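378aa long hypothetical citrate synthase (Sulfolobus tokodaii, PDB 1VGM) is a hypothetical citrate synthase, a mainly helical protein of the citrate synthase family that forms a two-chain assembly. Local coordinates at residues T128-A133 / K145-S150; R295-G300 / D314-I319. All coordinates share one frame; numbering follows the deposited sequence.

Contact 1. Residues T128-A133 / K145-S150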
loop_
_atom_site.group_PDB
_atom_site.type_symbol
_atom_site.label_atom_id
_atom_site.label_comp_id
_atom_site.label_asym_id
_atom_site.label_seq_id
_atom_site.Cartn_x
_atom_site.Cartn_y
_atom_site.Cartn_z
ATOM N N THR A 128 15.163 7.662 -3.036
ATOM C CA THR A 128 14.840 6.485 -3.839
ATOM C C THR A 128 16.093 5.953 -4.544
ATOM O O THR A 128 16.302 4.748 -4.638
ATOM C CB THR A 128 13.758 6.829 -4.896
ATOM O OG1 THR A 128 12.629 7.427 -4.245
ATOM C CG2 THR A 128 13.305 5.583 -5.626
ATOM N N ALA A 129 16.933 6.857 -5.031
ATOM C CA ALA A 129 18.204 6.474 -5.643
ATOM C C ALA A 129 19.122 5.813 -4.617
ATOM O O ALA A 129 19.754 4.793 -4.894
ATOM C CB ALA A 129 18.895 7.711 -6.237
ATOM N N THR A 130 19.196 6.399 -3.429
ATOM C CA THR A 130 20.033 5.841 -2.378
ATOM C C THR A 130 19.549 4.429 -2.048
ATOM O O THR A 130 20.335 3.484 -1.989
ATOM C CB THR A 130 19.977 6.726 -1.114
ATOM O OG1 THR A 130 20.404 8.053 -1.449
ATOM C CG2 THR A 130 20.872 6.160 -0.009
ATOM N N ILE A 131 18.247 4.287 -1.847
ATOM C CA ILE A 131 17.683 2.988 -1.496
ATOM C C ILE A 131 17.888 1.949 -2.606
ATOM O O ILE A 131 18.261 0.816 -2.332
ATOM C CB ILE A 131 16.178 3.117 -1.164
ATOM C CG1 ILE A 131 16.025 3.720 0.233
ATOM C CG2 ILE A 131 15.491 1.758 -1.228
ATOM C CD1 ILE A 131 14.660 4.338 0.483
ATOM N N THR A 132 17.654 2.335 -3.854
ATOM C CA THR A 132 17.752 1.389 -4.959
ATOM C C THR A 132 19.211 0.959 -5.160
ATOM O O THR A 132 19.491 -0.213 -5.419
ATOM C CB THR A 132 17.215 2.014 -6.276
ATOM O OG1 THR A 132 15.841 2.394 -6.109
ATOM C CG2 THR A 132 17.325 1.025 -7.420
ATOM N N ALA A 133 20.135 1.909 -5.038
ATOM C CA ALA A 133 21.557 1.611 -5.138
ATOM C C ALA A 133 21.982 0.605 -4.079
ATOM O O ALA A 133 22.747 -0.325 -4.358
ATOM C CB ALA A 133 22.373 2.888 -4.996
ATOM N N LYS A 145 26.755 2.232 0.223
ATOM C CA LYS A 145 27.335 3.474 -0.253
ATOM C C LYS A 145 26.247 4.500 -0.551
ATOM O O LYS A 145 25.342 4.244 -1.348
ATOM C CB LYS A 145 28.163 3.213 -1.510
ATOM C CG LYS A 145 28.821 4.457 -2.073
ATOM C CD LYS A 145 29.650 4.136 -3.297
ATOM C CE LYS A 145 31.028 3.606 -2.908
ATOM N NZ LYS A 145 30.993 2.172 -2.486
ATOM N N ILE A 146 26.337 5.657 0.097
ATOM C CA ILE A 146 25.374 6.729 -0.127
ATOM C C ILE A 146 25.754 7.541 -1.362
ATOM O O ILE A 146 26.918 7.881 -1.559
ATOM C CB ILE A 146 25.295 7.670 1.094
ATOM C CG1 ILE A 146 25.091 6.850 2.376
ATOM C CG2 ILE A 146 24.145 8.658 0.920
ATOM C CD1 ILE A 146 23.821 5.998 2.381
ATOM N N PRO A 147 24.771 7.844 -2.227
ATOM C CA PRO A 147 25.054 8.687 -3.393
ATOM C C PRO A 147 25.616 10.062 -3.011
ATOM O O PRO A 147 25.270 10.629 -1.970
ATOM C CB PRO A 147 23.699 8.796 -4.090
ATOM C CG PRO A 147 22.967 7.562 -3.675
ATOM C CD PRO A 147 23.391 7.331 -2.248
ATOM N N GLU A 148 26.473 10.596 -3.872
ATOM C CA GLU A 148 27.105 11.878 -3.620
ATOM C C GLU A 148 26.708 12.902 -4.666
ATOM O O GLU A 148 26.336 12.553 -5.786
ATOM C CB GLU A 148 28.614 11.720 -3.616
ATOM C CG GLU A 148 29.117 10.878 -2.474
ATOM C CD GLU A 148 30.354 11.464 -1.845
ATOM O OE1 GLU A 148 31.463 11.193 -2.353
ATOM O OE2 GLU A 148 30.207 12.203 -0.847
ATOM N N PRO A 149 26.781 14.194 -4.307
ATOM C CA PRO A 149 26.544 15.250 -5.289
ATOM C C PRO A 149 27.411 15.016 -6.517
ATOM O O PRO A 149 28.545 14.549 -6.406
ATOM C CB PRO A 149 26.934 16.524 -4.547
ATOM C CG PRO A 149 26.719 16.179 -3.102
ATOM C CD PRO A 149 27.137 14.738 -2.985
ATOM N N SER A 150 26.866 15.329 -7.686
ATOM C CA SER A 150 27.621 15.245 -8.931
ATOM C C SER A 150 26.875 16.071 -9.959
ATOM O O SER A 150 25.883 16.717 -9.631
ATOM C CB SER A 150 27.724 13.790 -9.396
ATOM O OG SER A 150 26.514 13.345 -9.987
#
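Thr130 and Pro147 meet where their CA atoms come to 5.9 Å, the nearest backbone approach of 128-133 and 145-150. The pyrrolidine ring of Pro147 points its CG-CD side at the helix, and the threonine branches cross it obliquely. Thr130 OG1 lies 3.2 Å from Pro147 CD, while Thr130 CG2 is 3.6 Å from the same carbon, so the CD methylene touches both branches. Pro147 CG reaches further in, to 3.6 Å from Thr130 CA, and on the preceding residue it comes within 4.3 Å of Ala129 C. The first torsion of Thr130 (chi1 -58°) sets CG2 anti to the backbone N, which aims this methyl also at Ile146 CD1, 3.8 Å away. No hydrogen bond joins the two segments, and the buried hydroxyl of Thr130 is instead hydrogen-bonded to the carbonyl O of Phe74. In the largely helical citrate synthase fold, the irregular connection between helices 117-139 and 153-162, extended at 145-149, lies back against the first of them. Asn134 ties the two polypeptide stretches indirectly: its ND2 bonds to Thr130 O and its OD1 to Lys145 N. Phe74 also touches the side chains of Ile146 and Pro147, and Pro147 packs on Ala160 of helix 153-162.

Contact 2. Residues R295-G300 / D314-I319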
loop_
_atom_site.group_PDB
_atom_site.type_symbol
_atom_site.label_atom_id
_atom_site.label_comp_id
_atom_site.label_asym_id
_atom_site.label_seq_id
_atom_site.Cartn_x
_atom_site.Cartn_y
_atom_site.Cartn_z
ATOM N N ARG A 295 15.491 -9.671 -34.173
ATOM C CA ARG A 295 14.914 -10.708 -35.013
ATOM C C ARG A 295 13.547 -11.068 -34.473
ATOM O O ARG A 295 12.605 -11.269 -35.229
ATOM C CB ARG A 295 15.808 -11.955 -35.031
ATOM C CG ARG A 295 15.258 -13.113 -35.873
ATOM C CD ARG A 295 15.013 -12.686 -37.321
ATOM N NE ARG A 295 14.548 -13.789 -38.161
ATOM C CZ ARG A 295 14.151 -13.659 -39.425
ATOM N NH1 ARG A 295 14.175 -12.469 -40.016
ATOM N NH2 ARG A 295 13.723 -14.719 -40.101
ATOM N N ILE A 296 13.442 -11.150 -33.154
ATOM C CA ILE A 296 12.166 -11.465 -32.527
ATOM C C ILE A 296 11.158 -10.355 -32.812
ATOM O O ILE A 296 9.973 -10.618 -33.030
ATOM C CB ILE A 296 12.317 -11.628 -30.996
ATOM C CG1 ILE A 296 13.190 -12.849 -30.679
ATOM C CG2 ILE A 296 10.940 -11.759 -30.353
ATOM C CD1 ILE A 296 12.636 -14.153 -31.222
ATOM N N GLU A 297 11.631 -9.113 -32.811
ATOM C CA GLU A 297 10.762 -7.983 -33.109
ATOM C C GLU A 297 10.189 -8.112 -34.520
ATOM O O GLU A 297 8.996 -7.907 -34.727
ATOM C CB GLU A 297 11.521 -6.658 -32.983
ATOM C CG GLU A 297 10.658 -5.442 -33.305
ATOM C CD GLU A 297 11.474 -4.198 -33.569
ATOM O OE1 GLU A 297 12.626 -4.135 -33.099
ATOM O OE2 GLU A 297 10.962 -3.281 -34.241
ATOM N N LYS A 298 11.042 -8.456 -35.483
ATOM C CA LYS A 298 10.594 -8.661 -36.862
ATOM C C LYS A 298 9.544 -9.773 -36.991
ATOM O O LYS A 298 8.476 -9.564 -37.565
ATOM C CB LYS A 298 11.789 -8.975 -37.767
ATOM C CG LYS A 298 11.457 -8.982 -39.254
ATOM C CD LYS A 298 10.837 -7.656 -39.695
ATOM C CE LYS A 298 11.768 -6.466 -39.444
ATOM N NZ LYS A 298 12.518 -6.051 -40.674
ATOM N N LEU A 299 9.844 -10.952 -36.457
ATOM C CA LEU A 299 8.881 -12.048 -36.479
ATOM C C LEU A 299 7.605 -11.626 -35.763
ATOM O O LEU A 299 6.496 -11.891 -36.240
ATOM C CB LEU A 299 9.476 -13.288 -35.810
ATOM C CG LEU A 299 10.779 -13.763 -36.464
ATOM C CD1 LEU A 299 11.429 -14.843 -35.604
ATOM C CD2 LEU A 299 10.486 -14.280 -37.876
ATOM N N GLY A 300 7.778 -10.955 -34.625
ATOM C CA GLY A 300 6.653 -10.457 -33.853
ATOM C C GLY A 300 5.727 -9.539 -34.627
ATOM O O GLY A 300 4.509 -9.724 -34.621
ATOM N N ASP A 314 8.521 -2.424 -22.584
ATOM C CA ASP A 314 9.268 -3.415 -21.810
ATOM C C ASP A 314 10.114 -4.334 -22.692
ATOM O O ASP A 314 10.911 -5.123 -22.187
ATOM C CB ASP A 314 8.308 -4.269 -20.962
ATOM C CG ASP A 314 7.358 -3.427 -20.121
ATOM O OD1 ASP A 314 7.848 -2.506 -19.429
ATOM O OD2 ASP A 314 6.128 -3.682 -20.151
ATOM N N PHE A 315 9.945 -4.238 -24.007
ATOM C CA PHE A 315 10.642 -5.136 -24.925
ATOM C C PHE A 315 12.145 -4.896 -24.960
ATOM O O PHE A 315 12.917 -5.845 -25.007
ATOM C CB PHE A 315 10.091 -5.000 -26.342
ATOM C CG PHE A 315 10.560 -6.073 -27.288
ATOM C CD1 PHE A 315 9.983 -7.341 -27.266
ATOM C CD2 PHE A 315 11.591 -5.821 -28.186
ATOM C CE1 PHE A 315 10.407 -8.336 -28.152
ATOM C CE2 PHE A 315 12.024 -6.806 -29.075
ATOM C CZ PHE A 315 11.440 -8.071 -29.049
ATOM N N TYR A 316 12.556 -3.627 -24.952
ATOM C CA TYR A 316 13.970 -3.280 -25.099
ATOM C C TYR A 316 14.572 -2.707 -23.828
ATOM O O TYR A 316 15.772 -2.477 -23.776
ATOM C CB TYR A 316 14.179 -2.269 -26.240
ATOM C CG TYR A 316 14.239 -2.900 -27.613
ATOM C CD1 TYR A 316 13.222 -2.689 -28.541
ATOM C CD2 TYR A 316 15.300 -3.731 -27.978
ATOM C CE1 TYR A 316 13.252 -3.287 -29.797
ATOM C CE2 TYR A 316 15.338 -4.342 -29.239
ATOM C CZ TYR A 316 14.309 -4.116 -30.140
ATOM O OH TYR A 316 14.320 -4.731 -31.371
ATOM N N SER A 317 13.750 -2.470 -22.808
ATOM C CA SER A 317 14.217 -1.721 -21.639
ATOM C C SER A 317 15.272 -2.522 -20.875
ATOM O O SER A 317 16.294 -1.979 -20.439
ATOM C CB SER A 317 13.040 -1.378 -20.711
ATOM O OG SER A 317 12.347 -2.541 -20.281
ATOM N N GLY A 318 15.023 -3.819 -20.729
ATOM C CA GLY A 318 15.924 -4.662 -19.966
ATOM C C GLY A 318 17.300 -4.809 -20.591
ATOM O O GLY A 318 18.287 -4.932 -19.875
ATOM N N ILE A 319 17.369 -4.802 -21.920
ATOM C CA ILE A 319 18.649 -4.827 -22.614
ATOM C C ILE A 319 19.424 -3.546 -22.293
ATOM O O ILE A 319 20.646 -3.571 -22.152
ATOM C CB ILE A 319 18.456 -4.941 -24.151
ATOM C CG1 ILE A 319 17.908 -6.327 -24.516
ATOM C CG2 ILE A 319 19.780 -4.701 -24.872
ATOM C CD1 ILE A 319 17.567 -6.483 -25.994
#
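Glu297 meets two aromatic side chains of 314-319, and they can be taken in order along its chain. Its CB lies 3.9 Å from Phe315 CE2 and 3.8 Å from Tyr316 OH, so the contact begins at the base. From there CG runs anti to the backbone N (chi1 179°), and the chain stays extended, which carries the carboxylate out to the phenol. CD is 3.6 Å from Tyr316 OH, and at the tip Tyr316 OH donates a very short hydrogen bond to OE1, 2.5 Å in the model. OE1 sits at the edge of the tyrosine ring, near its plane, whereas the carboxylate plane stands 81° from that ring. Lys273 NZ forms a salt bridge with OE1 and a hydrogen bond with Tyr316 OH, so OE1 accepts from phenol and ammonium, which probably stabilises the carboxylate as the anion. Beside it the contact turns apolar: Ile296 CG2 approaches the edge of the Phe315 ring, 3.9 Å from CZ. The local axes, antiparallel (176°) and 12.2 Å apart, are bridged by the two aromatic side chains from one helix and Glu297 and Ile296 from the other. Phe230 and Phe257 make edge-to-face contacts with Phe315, and Ile296 packs against helices 222-233 and 239-249, so the consecutive helices 284-304 and 314-323 pack with these two in the largely helical citrate synthase fold.

The two contacts follow each other along the chain, with centres 30 Å apart and nearest atoms about 13 Å apart, and they share no helix. Both are largely buried, three of four touching residues in each, although their centres lie 17 and 19 Å from that of the chain. Contact 1 lays an irregular connection on a helix and has no direct hydrogen bond across it; polar groups are met by third residues. Contact 2 pairs two helical segments that run locally antiparallel at a wider spacing, with long side chains filling the interval and a direct hydrogen bond beside hydrocarbon contacts. Neither pair of segments touches the other subunit.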